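Local coordinates for ABC transporter substrate-binding protein (Staphylococcus aureus subsp. aureus NCTC 8325, PDB 3UN6) that is of unknown function but binds zinc and is probably the ligand-binding component of an ABC-type import system, at residues I107-L112 against V222-G227; I286-Y291 against P307-F312. All coordinates share one frame; numbering follows the deposited sequence.

Contact 1 of 2, residues I107-L112 against V222-G227; sequences IKAVAL and VLVLRG
Peptide groups of Lys108 and Leu225 are the flat units that meet here, paired through two hydrogen bonds: Lys108 N to Leu225 O at 3.0 Å and Leu225 N to Lys108 O at 2.9 Å. One face of the ribbon carries Ala109 and Val224, a non-hydrogen-bonded pair whose CB and CG1 lie 4.1 Å apart; the other carries Lys108, Ala111, Leu223 and Leu225, the end of Lys108 leading away. Beyond Ala109 the register slips by one residue. Val110 N donates to Leu223 O at 2.9 Å, while Leu223 N reaches Ala111 O at 2.7 Å; Val110 and Ala111 together face Leu223, a classic beta bulge. The side chain of Val110 crosses that of Leu223 obliquely and that of Leu225 at about a right angle. Its CG2 lies 3.7 Å from Leu223 CD2, and a chi1 of -60° sets CG1 anti to the carbonyl carbon, 4.1 Å from Leu225 CD1. Past the bulge, Leu112 CD2 touches Val222 CG1. Helix 234-250 packs on the Leu223 and Leu225 face through Phe240 and Tyr244; Leu82 of helix 75-83 meets Val224. The axes of strands 108-110 and 222-225 run at 130°, an antiparallel but strongly twisted pairing. In the sheet, strand 221-225 lies between 89-93 and the outermost strand 108-110, an order that matches a lobe of the type 2 periplasmic binding protein fold, and Val222 directly follows the zinc ligands Cys220 and Cys221.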
ATOM      1  N   ILE A 107       3.111   4.757  16.699  1.00 28.14           N
ATOM      2  CA  ILE A 107       3.419   3.628  15.806  1.00 26.83           C
ATOM      3  C   ILE A 107       4.857   3.563  15.303  1.00 28.49           C
ATOM      4  O   ILE A 107       5.595   4.548  15.349  1.00 30.60           O
ATOM      5  CB  ILE A 107       2.451   3.567  14.578  1.00 26.30           C
ATOM      6  CG1 ILE A 107       2.530   4.839  13.726  1.00 25.49           C
ATOM      7  CG2 ILE A 107       1.028   3.350  15.042  1.00 22.86           C
ATOM      8  CD1 ILE A 107       1.645   4.823  12.475  1.00 24.57           C
ATOM      9  N   LYS A 108       5.236   2.370  14.837  1.00 27.06           N
ATOM     10  CA  LYS A 108       6.537   2.086  14.241  1.00 26.35           C
ATOM     11  C   LYS A 108       6.311   1.164  13.045  1.00 23.60           C
ATOM     12  O   LYS A 108       5.485   0.232  13.123  1.00 21.54           O
ATOM     13  CB  LYS A 108       7.440   1.369  15.228  1.00 27.29           C
ATOM     14  CG  LYS A 108       8.019   2.227  16.379  1.00 32.85           C
ATOM     15  CD  LYS A 108       9.229   3.029  15.946  1.00 35.38           C
ATOM     16  CE  LYS A 108       9.957   3.622  17.125  1.00 38.71           C
ATOM     17  NZ  LYS A 108      11.372   4.009  16.756  1.00 44.36           N
ATOM     18  N   ALA A 109       6.999   1.446  11.942  1.00 22.15           N
ATOM     19  CA  ALA A 109       6.960   0.603  10.740  1.00 20.71           C
ATOM     20  C   ALA A 109       7.984  -0.496  10.971  1.00 21.43           C
ATOM     21  O   ALA A 109       9.105  -0.222  11.448  1.00 21.51           O
ATOM     22  CB  ALA A 109       7.336   1.377   9.504  1.00 23.21           C
ATOM     23  N   VAL A 110       7.596  -1.720  10.668  1.00 19.97           N
ATOM     24  CA  VAL A 110       8.453  -2.888  10.918  1.00 21.32           C
ATOM     25  C   VAL A 110       8.840  -3.610   9.656  1.00 21.99           C
ATOM     26  O   VAL A 110       9.893  -4.270   9.615  1.00 24.49           O
ATOM     27  CB  VAL A 110       7.797  -3.839  11.945  1.00 22.06           C
ATOM     28  CG1 VAL A 110       7.574  -3.080  13.260  1.00 23.13           C
ATOM     29  CG2 VAL A 110       6.479  -4.441  11.421  1.00 23.29           C
ATOM     30  N   ALA A 111       8.038  -3.464   8.605  1.00 21.70           N
ATOM     31  CA  ALA A 111       8.349  -4.111   7.329  1.00 22.09           C
ATOM     32  C   ALA A 111       7.496  -3.574   6.203  1.00 21.99           C
ATOM     33  O   ALA A 111       6.451  -2.958   6.433  1.00 21.26           O
ATOM     34  CB  ALA A 111       8.156  -5.629   7.447  1.00 21.87           C
ATOM     35  N   LEU A 112       7.923  -3.820   4.974  1.00 21.00           N
ATOM     36  CA  LEU A 112       7.101  -3.437   3.813  1.00 21.74           C
ATOM     37  C   LEU A 112       5.945  -4.434   3.661  1.00 21.42           C
ATOM     38  O   LEU A 112       6.034  -5.563   4.127  1.00 22.77           O
ATOM     39  CB  LEU A 112       7.944  -3.504   2.534  1.00 20.91           C
ATOM     40  CG  LEU A 112       9.157  -2.590   2.417  1.00 21.32           C
ATOM     41  CD1 LEU A 112       9.946  -2.959   1.151  1.00 19.69           C
ATOM     42  CD2 LEU A 112       8.712  -1.097   2.425  1.00 19.30           C
ATOM     43  N   VAL A 222       3.296  -0.187   4.253  1.00 20.50           N
ATOM     44  CA  VAL A 222       4.153  -0.801   5.279  1.00 19.73           C
ATOM     45  C   VAL A 222       3.288  -1.412   6.385  1.00 20.83           C
ATOM     46  O   VAL A 222       2.141  -1.000   6.599  1.00 19.30           O
ATOM     47  CB  VAL A 222       5.088   0.263   5.975  1.00 20.45           C
ATOM     48  CG1 VAL A 222       6.259   0.636   5.078  1.00 18.45           C
ATOM     49  CG2 VAL A 222       4.281   1.478   6.414  1.00 20.35           C
ATOM     50  N   LEU A 223       3.834  -2.419   7.057  1.00 22.51           N
ATOM     51  CA  LEU A 223       3.212  -2.977   8.244  1.00 21.09           C
ATOM     52  C   LEU A 223       3.709  -2.120   9.402  1.00 21.88           C
ATOM     53  O   LEU A 223       4.945  -2.015   9.635  1.00 20.92           O
ATOM     54  CB  LEU A 223       3.641  -4.414   8.477  1.00 21.60           C
ATOM     55  CG  LEU A 223       3.156  -5.071   9.787  1.00 22.89           C
ATOM     56  CD1 LEU A 223       1.666  -5.156   9.833  1.00 18.09           C
ATOM     57  CD2 LEU A 223       3.781  -6.476   9.935  1.00 21.23           C
ATOM     58  N   VAL A 224       2.767  -1.471  10.085  1.00 20.66           N
ATOM     59  CA  VAL A 224       3.074  -0.691  11.264  1.00 21.85           C
ATOM     60  C   VAL A 224       2.403  -1.340  12.470  1.00 22.14           C
ATOM     61  O   VAL A 224       1.331  -1.957  12.341  1.00 21.01           O
ATOM     62  CB  VAL A 224       2.588   0.742  11.151  1.00 23.88           C
ATOM     63  CG1 VAL A 224       3.215   1.406   9.925  1.00 21.06           C
ATOM     64  CG2 VAL A 224       1.061   0.799  11.064  1.00 21.77           C
ATOM     65  N   LEU A 225       3.044  -1.217  13.632  1.00 20.48           N
ATOM     66  CA  LEU A 225       2.505  -1.736  14.869  1.00 21.10           C
ATOM     67  C   LEU A 225       2.485  -0.642  15.863  1.00 23.55           C
ATOM     68  O   LEU A 225       3.379   0.220  15.857  1.00 23.44           O
ATOM     69  CB  LEU A 225       3.393  -2.857  15.424  1.00 21.87           C
ATOM     70  CG  LEU A 225       3.521  -4.092  14.533  1.00 24.87           C
ATOM     71  CD1 LEU A 225       4.548  -5.073  15.093  1.00 27.49           C
ATOM     72  CD2 LEU A 225       2.174  -4.766  14.345  1.00 25.33           C
ATOM     73  N   ARG A 226       1.466  -0.654  16.724  1.00 25.25           N
ATOM     74  CA  ARG A 226       1.400   0.305  17.802  1.00 25.68           C
ATOM     75  C   ARG A 226       2.565   0.029  18.753  1.00 27.69           C
ATOM     76  O   ARG A 226       2.941  -1.117  18.972  1.00 27.75           O
ATOM     77  CB  ARG A 226       0.039   0.253  18.526  1.00 27.09           C
ATOM     78  CG  ARG A 226      -1.114   0.915  17.757  1.00 24.25           C
ATOM     79  CD  ARG A 226      -2.446   0.860  18.525  1.00 22.38           C
ATOM     80  NE  ARG A 226      -2.380   1.492  19.850  1.00 26.13           N
ATOM     81  CZ  ARG A 226      -2.594   2.785  20.101  1.00 29.62           C
ATOM     82  NH1 ARG A 226      -2.889   3.640  19.132  1.00 27.13           N
ATOM     83  NH2 ARG A 226      -2.512   3.227  21.343  1.00 33.22           N
ATOM     84  N   GLY A 227       3.128   1.098  19.312  1.00 29.64           N
ATOM     85  CA  GLY A 227       4.295   1.024  20.193  1.00 30.71           C
ATOM     86  C   GLY A 227       4.213   0.093  21.382  1.00 32.55           C
ATOM     87  O   GLY A 227       5.220  -0.500  21.762  1.00 33.36           O
TER

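Contact 2 of 2, residues I286-Y291 against P307-F312; sequences IKPSGY and PAYDDF
Tyr309 and Tyr291 each donate a phenolic hydrogen bond to a backbone carbonyl of the opposite segment. Tyr309 OH reaches Ile286 O at 2.7 Å, nearly in line with the carbonyl at a C=O...O angle of 166°; Tyr291 OH reaches Pro307 O at 2.6 Å from well above that carbonyl's plane, although the oxygen itself lies at the edge of the Tyr291 ring. Between the two bonds the rings form an offset edge-to-face pair, the edge of Tyr309 turned to the face of Tyr291, with planes at 77° and centroids 5.6 Å apart. Tyr309 CG stands anti to its backbone N (chi1 -171°), and CD1 of the ring approaches Tyr291 CD1 at 3.7 Å. Pro288 CG sits over one face of Tyr309, offset toward the rim. Farther in, Tyr291 CE2 meets Phe312 CD2 at 3.4 Å, rim to rim, and Met98 of helix 94-102 touches both side chains. The bonds across this contact thus come from neutral hydroxyls set in an aromatic cluster; each engages the carbonyl of the residue just before a helix N-cap, which restricts both ring positions and ties the first turn of helix 288-300 to the short helix 309-312.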
ATOM      1  N   ILE A 286      12.513  -2.764   5.313  1.00 23.54           N
ATOM      2  CA  ILE A 286      12.384  -1.352   4.997  1.00 23.95           C
ATOM      3  C   ILE A 286      13.819  -0.816   4.992  1.00 25.06           C
ATOM      4  O   ILE A 286      14.415  -0.580   6.042  1.00 27.80           O
ATOM      5  CB  ILE A 286      11.583  -0.574   6.034  1.00 24.18           C
ATOM      6  CG1 ILE A 286      10.126  -1.069   6.079  1.00 24.60           C
ATOM      7  CG2 ILE A 286      11.622   0.903   5.686  1.00 22.99           C
ATOM      8  CD1 ILE A 286       9.262  -0.354   7.160  1.00 22.13           C
ATOM      9  N   LYS A 287      14.392  -0.673   3.818  1.00 24.72           N
ATOM     10  CA  LYS A 287      15.775  -0.250   3.721  1.00 26.66           C
ATOM     11  C   LYS A 287      15.914   1.254   3.847  1.00 25.59           C
ATOM     12  O   LYS A 287      15.028   2.018   3.413  1.00 26.37           O
ATOM     13  CB  LYS A 287      16.406  -0.743   2.421  1.00 27.23           C
ATOM     14  CG  LYS A 287      16.465  -2.247   2.313  1.00 30.77           C
ATOM     15  CD  LYS A 287      17.149  -2.654   1.044  1.00 36.71           C
ATOM     16  CE  LYS A 287      16.970  -4.124   0.754  1.00 40.42           C
ATOM     17  NZ  LYS A 287      17.698  -4.494  -0.510  1.00 45.13           N
ATOM     18  N   PRO A 288      17.004   1.695   4.473  1.00 26.94           N
ATOM     19  CA  PRO A 288      17.226   3.128   4.610  1.00 26.72           C
ATOM     20  C   PRO A 288      17.157   3.869   3.264  1.00 28.15           C
ATOM     21  O   PRO A 288      16.548   4.944   3.164  1.00 26.85           O
ATOM     22  CB  PRO A 288      18.639   3.202   5.181  1.00 28.97           C
ATOM     23  CG  PRO A 288      18.784   1.934   5.995  1.00 29.30           C
ATOM     24  CD  PRO A 288      17.988   0.892   5.229  1.00 26.54           C
ATOM     25  N   SER A 289      17.742   3.286   2.226  1.00 28.34           N
ATOM     26  CA  SER A 289      17.763   3.926   0.916  1.00 29.55           C
ATOM     27  C   SER A 289      16.348   4.126   0.372  1.00 28.74           C
ATOM     28  O   SER A 289      15.994   5.207  -0.129  1.00 27.74           O
ATOM     29  CB  SER A 289      18.630   3.102  -0.057  1.00 31.29           C
ATOM     30  OG  SER A 289      18.118   1.777  -0.169  1.00 34.15           O
ATOM     31  N   GLY A 290      15.524   3.089   0.483  1.00 28.07           N
ATOM     32  CA  GLY A 290      14.142   3.183   0.029  1.00 26.61           C
ATOM     33  C   GLY A 290      13.358   4.180   0.853  1.00 26.36           C
ATOM     34  O   GLY A 290      12.527   4.942   0.321  1.00 27.22           O
ATOM     35  N   TYR A 291      13.604   4.187   2.157  1.00 25.96           N
ATOM     36  CA  TYR A 291      12.916   5.130   3.040  1.00 26.03           C
ATOM     37  C   TYR A 291      13.345   6.577   2.714  1.00 27.09           C
ATOM     38  O   TYR A 291      12.523   7.515   2.675  1.00 25.04           O
ATOM     39  CB  TYR A 291      13.179   4.799   4.519  1.00 26.12           C
ATOM     40  CG  TYR A 291      12.454   5.727   5.443  1.00 25.94           C
ATOM     41  CD1 TYR A 291      13.100   6.793   6.061  1.00 23.52           C
ATOM     42  CD2 TYR A 291      11.093   5.564   5.672  1.00 29.10           C
ATOM     43  CE1 TYR A 291      12.389   7.676   6.910  1.00 21.66           C
ATOM     44  CE2 TYR A 291      10.403   6.424   6.480  1.00 26.91           C
ATOM     45  CZ  TYR A 291      11.052   7.477   7.104  1.00 25.59           C
ATOM     46  OH  TYR A 291      10.320   8.310   7.925  1.00 26.53           O
ATOM     47  N   PRO A 307       9.487  12.207   9.414  1.00 31.80           N
ATOM     48  CA  PRO A 307      10.268  11.747  10.541  1.00 31.01           C
ATOM     49  C   PRO A 307      11.523  11.001  10.060  1.00 31.54           C
ATOM     50  O   PRO A 307      11.526  10.415   8.969  1.00 31.40           O
ATOM     51  CB  PRO A 307       9.305  10.806  11.259  1.00 31.00           C
ATOM     52  CG  PRO A 307       8.451  10.276  10.200  1.00 31.34           C
ATOM     53  CD  PRO A 307       8.278  11.394   9.218  1.00 31.10           C
ATOM     54  N   ALA A 308      12.582  11.044  10.860  1.00 31.19           N
ATOM     55  CA  ALA A 308      13.822  10.340  10.536  1.00 30.81           C
ATOM     56  C   ALA A 308      13.614   8.821  10.593  1.00 28.34           C
ATOM     57  O   ALA A 308      12.732   8.338  11.282  1.00 27.12           O
ATOM     58  CB  ALA A 308      14.923  10.753  11.522  1.00 31.00           C
ATOM     59  N   TYR A 309      14.459   8.080   9.888  1.00 27.43           N
ATOM     60  CA  TYR A 309      14.400   6.616   9.877  1.00 27.46           C
ATOM     61  C   TYR A 309      14.304   5.988  11.289  1.00 27.82           C
ATOM     62  O   TYR A 309      13.398   5.174  11.566  1.00 25.72           O
ATOM     63  CB  TYR A 309      15.613   6.064   9.120  1.00 27.15           C
ATOM     64  CG  TYR A 309      15.556   4.584   8.869  1.00 26.11           C
ATOM     65  CD1 TYR A 309      14.971   4.075   7.723  1.00 28.30           C
ATOM     66  CD2 TYR A 309      16.100   3.705   9.761  1.00 26.08           C
ATOM     67  CE1 TYR A 309      14.926   2.715   7.492  1.00 28.07           C
ATOM     68  CE2 TYR A 309      16.063   2.352   9.549  1.00 29.26           C
ATOM     69  CZ  TYR A 309      15.474   1.860   8.419  1.00 30.83           C
ATOM     70  OH  TYR A 309      15.455   0.514   8.228  1.00 24.96           O
ATOM     71  N   ASP A 310      15.211   6.376  12.185  1.00 28.85           N
ATOM     72  CA  ASP A 310      15.236   5.825  13.556  1.00 29.61           C
ATOM     73  C   ASP A 310      14.011   6.200  14.410  1.00 31.00           C
ATOM     74  O   ASP A 310      13.725   5.547  15.401  1.00 31.78           O
ATOM     75  CB  ASP A 310      16.531   6.204  14.269  1.00 30.23           C
ATOM     76  CG  ASP A 310      17.745   5.460  13.716  1.00 30.95           C
ATOM     77  OD1 ASP A 310      17.559   4.384  13.117  1.00 28.35           O
ATOM     78  OD2 ASP A 310      18.882   5.926  13.895  1.00 30.60           O
ATOM     79  N   ASP A 311      13.278   7.229  14.026  1.00 31.63           N
ATOM     80  CA  ASP A 311      12.101   7.601  14.778  1.00 32.97           C
ATOM     81  C   ASP A 311      10.854   6.902  14.280  1.00 32.65           C
ATOM     82  O   ASP A 311       9.895   6.744  15.036  1.00 33.26           O
ATOM     83  CB  ASP A 311      11.888   9.097  14.707  1.00 34.49           C
ATOM     84  CG  ASP A 311      12.999   9.874  15.387  1.00 39.03           C
ATOM     85  OD1 ASP A 311      13.524   9.387  16.421  1.00 43.75           O
ATOM     86  OD2 ASP A 311      13.342  10.972  14.890  1.00 42.94           O
ATOM     87  N   PHE A 312      10.863   6.482  13.015  1.00 30.34           N
ATOM     88  CA  PHE A 312       9.687   5.866  12.388  1.00 28.49           C
ATOM     89  C   PHE A 312       9.830   4.358  12.229  1.00 27.52           C
ATOM     90  O   PHE A 312       8.910   3.601  12.516  1.00 25.60           O
ATOM     91  CB  PHE A 312       9.474   6.536  11.023  1.00 28.81           C
ATOM     92  CG  PHE A 312       8.320   5.997  10.230  1.00 28.17           C
ATOM     93  CD1 PHE A 312       7.008   6.209  10.642  1.00 30.68           C
ATOM     94  CD2 PHE A 312       8.538   5.325   9.049  1.00 29.20           C
ATOM     95  CE1 PHE A 312       5.950   5.716   9.908  1.00 30.54           C
ATOM     96  CE2 PHE A 312       7.475   4.838   8.306  1.00 27.98           C
ATOM     97  CZ  PHE A 312       6.189   5.030   8.732  1.00 26.78           C
TER

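Overall arrangement
Of the segments, 107-112 comes first along the chain; contact 1 closes when residues 222-227 return beside it after 109 intervening residues, which hold several strands of the second sheet. Contact 2 opens only later and closes a short loop of 15 residues containing the rest of helix 288-300. The two are therefore in series, neither nesting nor crossing. In space they adjoin, with centres about 11 Å apart: Ala109 N lies 2.9 Å from Phe312 O, a probable hydrogen bond, and Ala109 CB packs 3.5 Å from Ile286 CD1. Contact 2 thus fastens the late helical part of the chain against strand 108-110, an outermost strand of the sheet completed by contact 1.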